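Local coordinates for dihydrodipicolinate reductase N-terminus domain-containing protein (Mycobacterium smegmatis, PDB 6IAQ) that probably catalyses the NADP(H)-dependent asymmetric reductive amination of ketones to amines, as a member of a family of native amine dehydrogenases, at residues L111-T116 and R205-A210; A178-G184 and A239-L244; A225-A231 and D248-D254. One frame throughout, in Å; residues are numbered along the deposited sequence.

Interaction 1 of 3, residues L111-T116 and R205-A210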
loop_
_atom_site.group_PDB
_atom_site.type_symbol
_atom_site.label_atom_id
_atom_site.label_comp_id
_atom_site.label_asym_id
_atom_site.label_seq_id
_atom_site.Cartn_x
_atom_site.Cartn_y
_atom_site.Cartn_z
ATOM N N LEU A 111 -12.491 -13.609 -1.141
ATOM C CA LEU A 111 -11.643 -12.468 -0.682
ATOM C C LEU A 111 -11.924 -12.228 0.803
ATOM O O LEU A 111 -10.935 -12.035 1.592
ATOM C CB LEU A 111 -11.957 -11.217 -1.511
ATOM C CG LEU A 111 -11.131 -9.981 -1.147
ATOM C CD1 LEU A 111 -9.699 -10.133 -1.611
ATOM C CD2 LEU A 111 -11.793 -8.736 -1.732
ATOM N N TYR A 112 -13.203 -12.238 1.165
ATOM C CA TYR A 112 -13.667 -12.055 2.554
ATOM C C TYR A 112 -15.077 -12.623 2.659
ATOM O O TYR A 112 -16.053 -11.900 2.469
ATOM C CB TYR A 112 -13.594 -10.584 2.972
ATOM C CG TYR A 112 -13.572 -10.419 4.473
ATOM C CD1 TYR A 112 -12.377 -10.458 5.189
ATOM C CD2 TYR A 112 -14.761 -10.305 5.179
ATOM C CE1 TYR A 112 -12.371 -10.358 6.576
ATOM C CE2 TYR A 112 -14.772 -10.201 6.560
ATOM C CZ TYR A 112 -13.575 -10.236 7.254
ATOM O OH TYR A 112 -13.579 -10.135 8.607
ATOM N N PRO A 113 -15.213 -13.954 2.884
ATOM C CA PRO A 113 -16.510 -14.620 2.759
ATOM C C PRO A 113 -17.353 -14.740 4.031
ATOM O O PRO A 113 -18.493 -15.190 3.919
ATOM C CB PRO A 113 -16.054 -16.010 2.308
ATOM C CG PRO A 113 -14.803 -16.259 3.125
ATOM C CD PRO A 113 -14.120 -14.909 3.141
ATOM N N TRP A 114 -16.817 -14.320 5.181
ATOM C CA TRP A 114 -17.407 -14.596 6.514
ATOM C C TRP A 114 -18.852 -14.052 6.600
ATOM O O TRP A 114 -19.694 -14.729 7.228
ATOM C CB TRP A 114 -16.536 -13.985 7.609
ATOM C CG TRP A 114 -15.133 -14.500 7.631
ATOM C CD1 TRP A 114 -14.033 -13.832 7.193
ATOM C CD2 TRP A 114 -14.670 -15.785 8.095
ATOM N NE1 TRP A 114 -12.921 -14.620 7.352
ATOM C CE2 TRP A 114 -13.269 -15.810 7.925
ATOM C CE3 TRP A 114 -15.288 -16.902 8.660
ATOM C CZ2 TRP A 114 -12.478 -16.908 8.281
ATOM C CZ3 TRP A 114 -14.513 -17.985 9.018
ATOM C CH2 TRP A 114 -13.120 -18.004 8.827
ATOM N N GLU A 115 -19.146 -12.897 5.997
ATOM C CA GLU A 115 -20.466 -12.242 6.148
ATOM C C GLU A 115 -21.417 -12.732 5.061
ATOM O O GLU A 115 -22.604 -12.948 5.381
ATOM C CB GLU A 115 -20.347 -10.718 6.094
ATOM C CG GLU A 115 -19.340 -10.143 7.080
ATOM C CD GLU A 115 -19.591 -10.505 8.527
ATOM O OE1 GLU A 115 -20.753 -10.485 8.930
ATOM O OE2 GLU A 115 -18.611 -10.787 9.236
ATOM N N THR A 116 -20.956 -12.884 3.809
ATOM C CA THR A 116 -21.868 -13.232 2.687
ATOM C C THR A 116 -22.205 -14.737 2.739
ATOM O O THR A 116 -23.272 -15.083 2.304
ATOM C CB THR A 116 -21.306 -12.777 1.326
ATOM O OG1 THR A 116 -19.973 -13.283 1.209
ATOM C CG2 THR A 116 -21.327 -11.276 1.181
ATOM N N ARG A 205 -19.156 -6.087 -2.372
ATOM C CA ARG A 205 -19.623 -6.331 -0.991
ATOM C C ARG A 205 -18.497 -7.002 -0.197
ATOM O O ARG A 205 -18.225 -6.629 0.971
ATOM C CB ARG A 205 -20.926 -7.130 -1.034
ATOM C CG ARG A 205 -21.353 -7.661 0.331
ATOM C CD ARG A 205 -21.632 -6.555 1.331
ATOM N NE ARG A 205 -21.602 -7.193 2.633
ATOM C CZ ARG A 205 -22.607 -7.883 3.145
ATOM N NH1 ARG A 205 -23.749 -7.973 2.482
ATOM N NH2 ARG A 205 -22.484 -8.435 4.336
ATOM N N ASN A 206 -17.831 -7.977 -0.808
ATOM C CA ASN A 206 -16.727 -8.686 -0.126
ATOM C C ASN A 206 -15.581 -7.688 0.081
ATOM O O ASN A 206 -14.948 -7.746 1.160
ATOM C CB ASN A 206 -16.372 -9.956 -0.875
ATOM C CG ASN A 206 -17.561 -10.887 -0.933
ATOM O OD1 ASN A 206 -18.141 -11.065 -2.011
ATOM N ND2 ASN A 206 -17.940 -11.435 0.229
ATOM N N VAL A 207 -15.336 -6.795 -0.884
ATOM C CA VAL A 207 -14.271 -5.755 -0.727
ATOM C C VAL A 207 -14.559 -4.925 0.532
ATOM O O VAL A 207 -13.658 -4.775 1.363
ATOM C CB VAL A 207 -14.153 -4.870 -1.984
ATOM C CG1 VAL A 207 -13.256 -3.656 -1.731
ATOM C CG2 VAL A 207 -13.589 -5.676 -3.143
ATOM N N LEU A 208 -15.761 -4.382 0.647
ATOM C CA LEU A 208 -16.120 -3.481 1.771
ATOM C C LEU A 208 -16.160 -4.260 3.095
ATOM O O LEU A 208 -15.752 -3.685 4.115
ATOM C CB LEU A 208 -17.437 -2.781 1.452
ATOM C CG LEU A 208 -17.416 -1.872 0.227
ATOM C CD1 LEU A 208 -18.693 -1.059 0.107
ATOM C CD2 LEU A 208 -16.183 -0.971 0.208
ATOM N N ASP A 209 -16.569 -5.530 3.098
ATOM C CA ASP A 209 -16.563 -6.340 4.350
ATOM C C ASP A 209 -15.119 -6.420 4.846
ATOM O O ASP A 209 -14.882 -6.277 6.044
ATOM C CB ASP A 209 -17.154 -7.745 4.157
ATOM C CG ASP A 209 -18.670 -7.792 3.944
ATOM O OD1 ASP A 209 -19.345 -6.778 4.231
ATOM O OD2 ASP A 209 -19.177 -8.856 3.490
ATOM N N ALA A 210 -14.160 -6.634 3.942
ATOM C CA ALA A 210 -12.720 -6.738 4.283
ATOM C C ALA A 210 -12.232 -5.402 4.868
ATOM O O ALA A 210 -11.519 -5.444 5.890
ATOM C CB ALA A 210 -11.909 -7.133 3.073
HETATM O O HOH W 1 -18.159 -11.413 3.762
#

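Interaction 2 of 3, residues A178-G184 and A239-L244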
loop_
_atom_site.group_PDB
_atom_site.type_symbol
_atom_site.label_atom_id
_atom_site.label_comp_id
_atom_site.label_asym_id
_atom_site.label_seq_id
_atom_site.Cartn_x
_atom_site.Cartn_y
_atom_site.Cartn_z
ATOM N N ALA A 178 -17.606 -14.035 -18.132
ATOM C CA ALA A 178 -18.405 -13.382 -19.209
ATOM C C ALA A 178 -19.864 -13.816 -19.071
ATOM O O ALA A 178 -20.755 -12.961 -19.056
ATOM C CB ALA A 178 -17.832 -13.691 -20.574
ATOM N N THR A 179 -20.105 -15.102 -18.864
ATOM C CA THR A 179 -21.475 -15.639 -18.673
ATOM C C THR A 179 -22.062 -15.103 -17.367
ATOM O O THR A 179 -23.226 -14.731 -17.359
ATOM C CB THR A 179 -21.475 -17.172 -18.718
ATOM O OG1 THR A 179 -20.935 -17.517 -19.988
ATOM C CG2 THR A 179 -22.852 -17.757 -18.525
ATOM N N ALA A 180 -21.295 -15.051 -16.285
ATOM C CA ALA A 180 -21.793 -14.542 -14.992
ATOM C C ALA A 180 -22.084 -13.028 -15.059
ATOM O O ALA A 180 -22.861 -12.530 -14.245
ATOM C CB ALA A 180 -20.823 -14.883 -13.905
ATOM N N GLN A 181 -21.453 -12.319 -15.980
ATOM C CA GLN A 181 -21.663 -10.858 -16.200
ATOM C C GLN A 181 -22.854 -10.634 -17.142
ATOM O O GLN A 181 -23.141 -9.477 -17.440
ATOM C CB GLN A 181 -20.383 -10.211 -16.740
ATOM C CG GLN A 181 -19.265 -10.127 -15.723
ATOM C CD GLN A 181 -19.671 -9.399 -14.461
ATOM O OE1 GLN A 181 -19.755 -9.993 -13.390
ATOM N NE2 GLN A 181 -19.938 -8.103 -14.581
ATOM N N GLN A 182 -23.541 -11.705 -17.559
ATOM C CA GLN A 182 -24.810 -11.651 -18.332
ATOM C C GLN A 182 -24.565 -11.089 -19.728
ATOM O O GLN A 182 -25.513 -10.572 -20.325
ATOM C CB GLN A 182 -25.848 -10.804 -17.592
ATOM C CG GLN A 182 -26.055 -11.214 -16.138
ATOM C CD GLN A 182 -26.432 -12.666 -15.986
ATOM O OE1 GLN A 182 -27.412 -13.126 -16.564
ATOM N NE2 GLN A 182 -25.644 -13.390 -15.204
ATOM N N VAL A 183 -23.361 -11.259 -20.258
ATOM C CA VAL A 183 -22.957 -10.760 -21.592
ATOM C C VAL A 183 -23.786 -11.481 -22.655
ATOM O O VAL A 183 -23.829 -12.735 -22.652
ATOM C CB VAL A 183 -21.455 -10.948 -21.813
ATOM C CG1 VAL A 183 -21.052 -10.612 -23.230
ATOM C CG2 VAL A 183 -20.676 -10.129 -20.812
ATOM N N GLY A 184 -24.440 -10.694 -23.514
ATOM C CA GLY A 184 -25.211 -11.184 -24.669
ATOM C C GLY A 184 -26.664 -11.451 -24.314
ATOM O O GLY A 184 -27.408 -11.832 -25.204
ATOM N N ALA A 239 -14.450 -13.060 -25.414
ATOM C CA ALA A 239 -14.530 -14.066 -24.327
ATOM C C ALA A 239 -15.559 -15.149 -24.695
ATOM O O ALA A 239 -15.310 -16.320 -24.375
ATOM C CB ALA A 239 -14.860 -13.418 -23.009
ATOM N N LEU A 240 -16.690 -14.776 -25.304
ATOM C CA LEU A 240 -17.765 -15.742 -25.655
ATOM C C LEU A 240 -17.787 -16.058 -27.156
ATOM O O LEU A 240 -18.498 -16.980 -27.540
ATOM C CB LEU A 240 -19.097 -15.191 -25.138
ATOM C CG LEU A 240 -19.238 -15.217 -23.615
ATOM C CD1 LEU A 240 -20.516 -14.556 -23.160
ATOM C CD2 LEU A 240 -19.161 -16.629 -23.076
ATOM N N GLY A 241 -16.980 -15.385 -27.965
ATOM C CA GLY A 241 -17.008 -15.485 -29.433
ATOM C C GLY A 241 -18.394 -15.212 -29.980
ATOM O O GLY A 241 -18.826 -15.977 -30.836
ATOM N N ILE A 242 -19.070 -14.156 -29.511
ATOM C CA ILE A 242 -20.433 -13.787 -29.989
ATOM C C ILE A 242 -20.440 -12.329 -30.443
ATOM O O ILE A 242 -19.705 -11.506 -29.859
ATOM C CB ILE A 242 -21.518 -14.057 -28.933
ATOM C CG1 ILE A 242 -21.337 -13.196 -27.679
ATOM C CG2 ILE A 242 -21.585 -15.544 -28.606
ATOM C CD1 ILE A 242 -22.436 -13.348 -26.648
ATOM N N ASP A 243 -21.294 -12.038 -31.429
ATOM C CA ASP A 243 -21.644 -10.654 -31.829
ATOM C C ASP A 243 -22.661 -10.119 -30.827
ATOM O O ASP A 243 -23.513 -10.870 -30.393
ATOM C CB ASP A 243 -22.133 -10.602 -33.279
ATOM C CG ASP A 243 -21.047 -10.977 -34.267
ATOM O OD1 ASP A 243 -19.861 -10.710 -33.974
ATOM O OD2 ASP A 243 -21.395 -11.525 -35.314
ATOM N N LEU A 244 -22.537 -8.850 -30.486
ATOM C CA LEU A 244 -23.455 -8.116 -29.586
ATOM C C LEU A 244 -24.077 -6.986 -30.402
ATOM O O LEU A 244 -23.340 -6.228 -31.054
ATOM C CB LEU A 244 -22.653 -7.587 -28.396
ATOM C CG LEU A 244 -21.975 -8.666 -27.539
ATOM C CD1 LEU A 244 -20.823 -8.099 -26.737
ATOM C CD2 LEU A 244 -22.977 -9.289 -26.605
#

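Interaction 3 of 3, residues A225-A231 and D248-D254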
loop_
_atom_site.group_PDB
_atom_site.type_symbol
_atom_site.label_atom_id
_atom_site.label_comp_id
_atom_site.label_asym_id
_atom_site.label_seq_id
_atom_site.Cartn_x
_atom_site.Cartn_y
_atom_site.Cartn_z
ATOM N N ALA A 225 -26.897 -1.712 -5.239
ATOM C CA ALA A 225 -27.709 -1.564 -6.462
ATOM C C ALA A 225 -26.862 -1.983 -7.662
ATOM O O ALA A 225 -25.613 -1.872 -7.604
ATOM C CB ALA A 225 -28.216 -0.153 -6.613
ATOM N N THR A 226 -27.522 -2.478 -8.696
ATOM C CA THR A 226 -26.886 -2.985 -9.920
ATOM C C THR A 226 -27.708 -2.523 -11.109
ATOM O O THR A 226 -28.943 -2.564 -11.010
ATOM C CB THR A 226 -26.772 -4.509 -9.903
ATOM O OG1 THR A 226 -25.955 -4.831 -8.780
ATOM C CG2 THR A 226 -26.208 -5.064 -11.196
ATOM N N ARG A 227 -27.041 -2.106 -12.176
ATOM C CA ARG A 227 -27.688 -1.790 -13.463
ATOM C C ARG A 227 -26.891 -2.477 -14.564
ATOM O O ARG A 227 -25.675 -2.677 -14.453
ATOM C CB ARG A 227 -27.765 -0.271 -13.645
ATOM C CG ARG A 227 -26.417 0.417 -13.748
ATOM C CD ARG A 227 -26.512 1.695 -14.559
ATOM N NE ARG A 227 -25.222 2.229 -14.972
ATOM C CZ ARG A 227 -24.410 2.952 -14.201
ATOM N NH1 ARG A 227 -24.695 3.191 -12.927
ATOM N NH2 ARG A 227 -23.281 3.424 -14.707
ATOM N N PRO A 228 -27.557 -2.877 -15.663
ATOM C CA PRO A 228 -26.862 -3.502 -16.772
ATOM C C PRO A 228 -26.038 -2.443 -17.513
ATOM O O PRO A 228 -26.409 -1.270 -17.492
ATOM C CB PRO A 228 -28.000 -4.027 -17.645
ATOM C CG PRO A 228 -29.139 -3.036 -17.365
ATOM C CD PRO A 228 -29.014 -2.754 -15.891
ATOM N N ASP A 229 -24.929 -2.887 -18.102
ATOM C CA ASP A 229 -24.163 -2.093 -19.083
ATOM C C ASP A 229 -24.668 -2.528 -20.454
ATOM O O ASP A 229 -24.797 -3.753 -20.687
ATOM C CB ASP A 229 -22.651 -2.260 -18.889
ATOM C CG ASP A 229 -22.159 -1.849 -17.508
ATOM O OD1 ASP A 229 -22.748 -0.961 -16.914
ATOM O OD2 ASP A 229 -21.176 -2.443 -17.040
ATOM N N ILE A 230 -24.957 -1.556 -21.320
ATOM C CA ILE A 230 -25.667 -1.781 -22.610
ATOM C C ILE A 230 -24.711 -1.446 -23.749
ATOM O O ILE A 230 -24.057 -0.401 -23.672
ATOM C CB ILE A 230 -26.916 -0.878 -22.642
ATOM C CG1 ILE A 230 -27.791 -1.081 -21.402
ATOM C CG2 ILE A 230 -27.692 -1.093 -23.922
ATOM C CD1 ILE A 230 -28.254 -2.517 -21.212
ATOM N N ALA A 231 -24.672 -2.266 -24.791
ATOM C CA ALA A 231 -23.986 -1.957 -26.061
ATOM C C ALA A 231 -24.648 -0.730 -26.723
ATOM O O ALA A 231 -25.855 -0.781 -27.013
ATOM C CB ALA A 231 -24.031 -3.155 -26.971
ATOM N N ASP A 248 -27.964 -4.876 -26.580
ATOM C CA ASP A 248 -27.610 -6.131 -25.843
ATOM C C ASP A 248 -26.912 -5.774 -24.527
ATOM O O ASP A 248 -26.238 -4.719 -24.443
ATOM C CB ASP A 248 -26.728 -7.063 -26.674
ATOM C CG ASP A 248 -27.458 -7.805 -27.781
ATOM O OD1 ASP A 248 -28.695 -7.685 -27.848
ATOM O OD2 ASP A 248 -26.786 -8.496 -28.573
ATOM N N VAL A 249 -27.088 -6.607 -23.506
ATOM C CA VAL A 249 -26.358 -6.464 -22.215
ATOM C C VAL A 249 -24.906 -6.885 -22.455
ATOM O O VAL A 249 -24.680 -7.925 -23.104
ATOM C CB VAL A 249 -27.017 -7.254 -21.074
ATOM C CG1 VAL A 249 -26.189 -7.168 -19.797
ATOM C CG2 VAL A 249 -28.440 -6.769 -20.833
ATOM N N ILE A 250 -23.945 -6.079 -21.980
ATOM C CA ILE A 250 -22.496 -6.369 -22.181
ATOM C C ILE A 250 -21.775 -6.474 -20.830
ATOM O O ILE A 250 -20.542 -6.539 -20.847
ATOM C CB ILE A 250 -21.837 -5.321 -23.094
ATOM C CG1 ILE A 250 -21.895 -3.917 -22.483
ATOM C CG2 ILE A 250 -22.425 -5.382 -24.486
ATOM C CD1 ILE A 250 -21.075 -2.877 -23.241
ATOM N N GLY A 251 -22.525 -6.492 -19.730
ATOM C CA GLY A 251 -21.965 -6.569 -18.387
ATOM C C GLY A 251 -22.844 -5.848 -17.426
ATOM O O GLY A 251 -24.015 -5.611 -17.749
ATOM N N PHE A 252 -22.301 -5.472 -16.282
ATOM C CA PHE A 252 -23.087 -4.690 -15.311
ATOM C C PHE A 252 -22.166 -3.893 -14.401
ATOM O O PHE A 252 -20.967 -4.212 -14.263
ATOM C CB PHE A 252 -24.063 -5.569 -14.509
ATOM C CG PHE A 252 -23.460 -6.658 -13.655
ATOM C CD1 PHE A 252 -22.901 -6.380 -12.416
ATOM C CD2 PHE A 252 -23.556 -7.984 -14.043
ATOM C CE1 PHE A 252 -22.369 -7.391 -11.628
ATOM C CE2 PHE A 252 -23.015 -8.989 -13.256
ATOM C CZ PHE A 252 -22.439 -8.690 -12.048
ATOM N N THR A 253 -22.796 -2.918 -13.751
ATOM C CA THR A 253 -22.183 -2.008 -12.772
ATOM C C THR A 253 -22.914 -2.186 -11.443
ATOM O O THR A 253 -24.141 -2.068 -11.432
ATOM C CB THR A 253 -22.198 -0.558 -13.291
ATOM O OG1 THR A 253 -21.484 -0.522 -14.533
ATOM C CG2 THR A 253 -21.643 0.397 -12.248
ATOM N N ASP A 254 -22.174 -2.472 -10.389
ATOM C CA ASP A 254 -22.664 -2.538 -8.999
ATOM C C ASP A 254 -22.222 -1.275 -8.271
ATOM O O ASP A 254 -21.137 -0.802 -8.551
ATOM C CB ASP A 254 -22.110 -3.731 -8.211
ATOM C CG ASP A 254 -22.384 -5.106 -8.784
ATOM O OD1 ASP A 254 -23.529 -5.358 -9.209
ATOM O OD2 ASP A 254 -21.425 -5.926 -8.797
#

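Interaction 1 of 3, residues L111-T116 and R205-A210
A loop of the Rossmann-type nucleotide-binding part, residues 111-116, lies against helix 203-215 of the C-terminal part, and Tyr-112 and Asn-206 are the most covered residues in the contact. The Tyr-112 ring packs flat on the helix backbone: CA of Ala-210 stands over one ring face, 4.0 Å from the centroid and 21° off the normal, a CH-pi contact. Tyr-112 CB also meets Ala-210 CB at 3.8 Å, and ring atom CD2 lies 3.7 Å from Asp-209 CB. Asn-206 supplies the direct polar tie. Its ND2 donates to the backbone O of Tyr-112 at 3.0 Å and to OG1 of Thr-116 at 2.9 Å, so one amide holds two points of the turning loop; that hydroxyl is also hydrogen-bonded to Glu-109. At the Leu-111 end the contact is apolar, with Leu-111 CD2 3.8 Å from Val-207 CG2, and both side chains also touch helix 141-153. At the other end Arg-205 NE forms a salt bridge with Asp-209 OD1 (2.8 Å), which sets the guanidinium with one face over Thr-116 CG2. The other carboxylate oxygen works through solvent: water 1 donates to Asp-209 OD2 at 2.8 Å and to Tyr-112 O at 2.5 Å, and accepts from Thr-116 N at 3.2 Å.

Interaction 2 of 3, residues A178-G184 and A239-L244
This is an apolar contact without hydrogen bonds between the segments: the C-terminal end of helix 175-180 and the residues that follow it meet the turn and second strand of the small hairpin 235-237/242-244. The helix ends in a Schellman motif. Gln-182 takes positive phi (68°), its N bonds to Thr-179 O at 3.0 Å, and Val-183 N reaches Ala-178 O weakly at 3.3 Å; the reversal turns Val-183 toward the hairpin. On the facing side Gly-241 and Ile-242 both lie opposite Ser-237, a G1 beta bulge. Leu-240, just before it, is the most covered residue of the contact. Its CG rests 3.7 Å from Ala-178 CB, its CD2 3.7 Å from Thr-179 OG1, and its CD1 4.0 Å from Val-183 CB, so it wedges between the last helical turn and the segment leaving it. Thr-179 OG1 itself is hydrogen-bonded to Pro-175 O. Ala-178 CB also meets Ala-239 CB at 3.9 Å. Val-170 touches both Ala-178 and Val-183. At the far end Gly-184, with phi 90°, lets the hairpin come close: its CA is 4.0 Å from Ile-242 CD1, where a CB would clash, and 3.5 Å from Leu-244 CD2.

Interaction 3 of 3, residues A225-A231 and D248-D254
Two side-chain hydrogen bonds lie on opposite faces of this antiparallel pair: Thr-226 OG1 donates to Asp-254 OD1 at 2.5 Å, and Thr-253 OG1 to Asp-229 OD1 at 2.7 Å. Arg-199 joins the first, bridging to Asp-254; Ser-271 binds the other carboxylate oxygen of Asp-229. In the backbone, Arg-227 and Thr-253 exchange N-to-O bonds of 3.0 Å each way. Asp-229 then faces two residues, its N bonding to Gly-251 O (2.9 Å) and its O receiving Ile-250 N (2.8 Å): a beta bulge that shifts the register by one, so that Ile-230 pairs with Val-249. Ala-231 N bonds to Asp-248 O (2.9 Å), and backbone bonding goes on to Gly-247. Packing is lighter: Ala-231 CB touches Ile-250 CG2 at 3.7 Å and Pro-228 CB touches Val-249 CG1 at 4.2 Å. Strand 219-230 is the edge of the mixed sheet within this chain; helix 187-195 covers the face of Thr-226 and Ile-230, and strand 265-273 lies beyond 249-260.

In the fold
Interactions 2 and 3 adjoin, their centres 12 Å apart. Gly-184 N bonds to Val-249 O at 2.8 Å, so the segment leaving the Schellman motif runs onto the start of strand 249-260, while Gln-181 OE1 meets Phe-252 CZ at 3.3 Å. The chain passes from the hairpin of interaction 2, through the short connection 245-248, into that strand. Interaction 1 stands apart, its centre 26 Å from interaction 2 and 22 Å from interaction 3, but its helix 203-215 leads into edge strand 219-230. The bound NADP lies about 7 Å from the side chain of Leu-111, 8 Å from that of Thr-179 and 10 Å from that of Phe-252, beyond direct contact with these three.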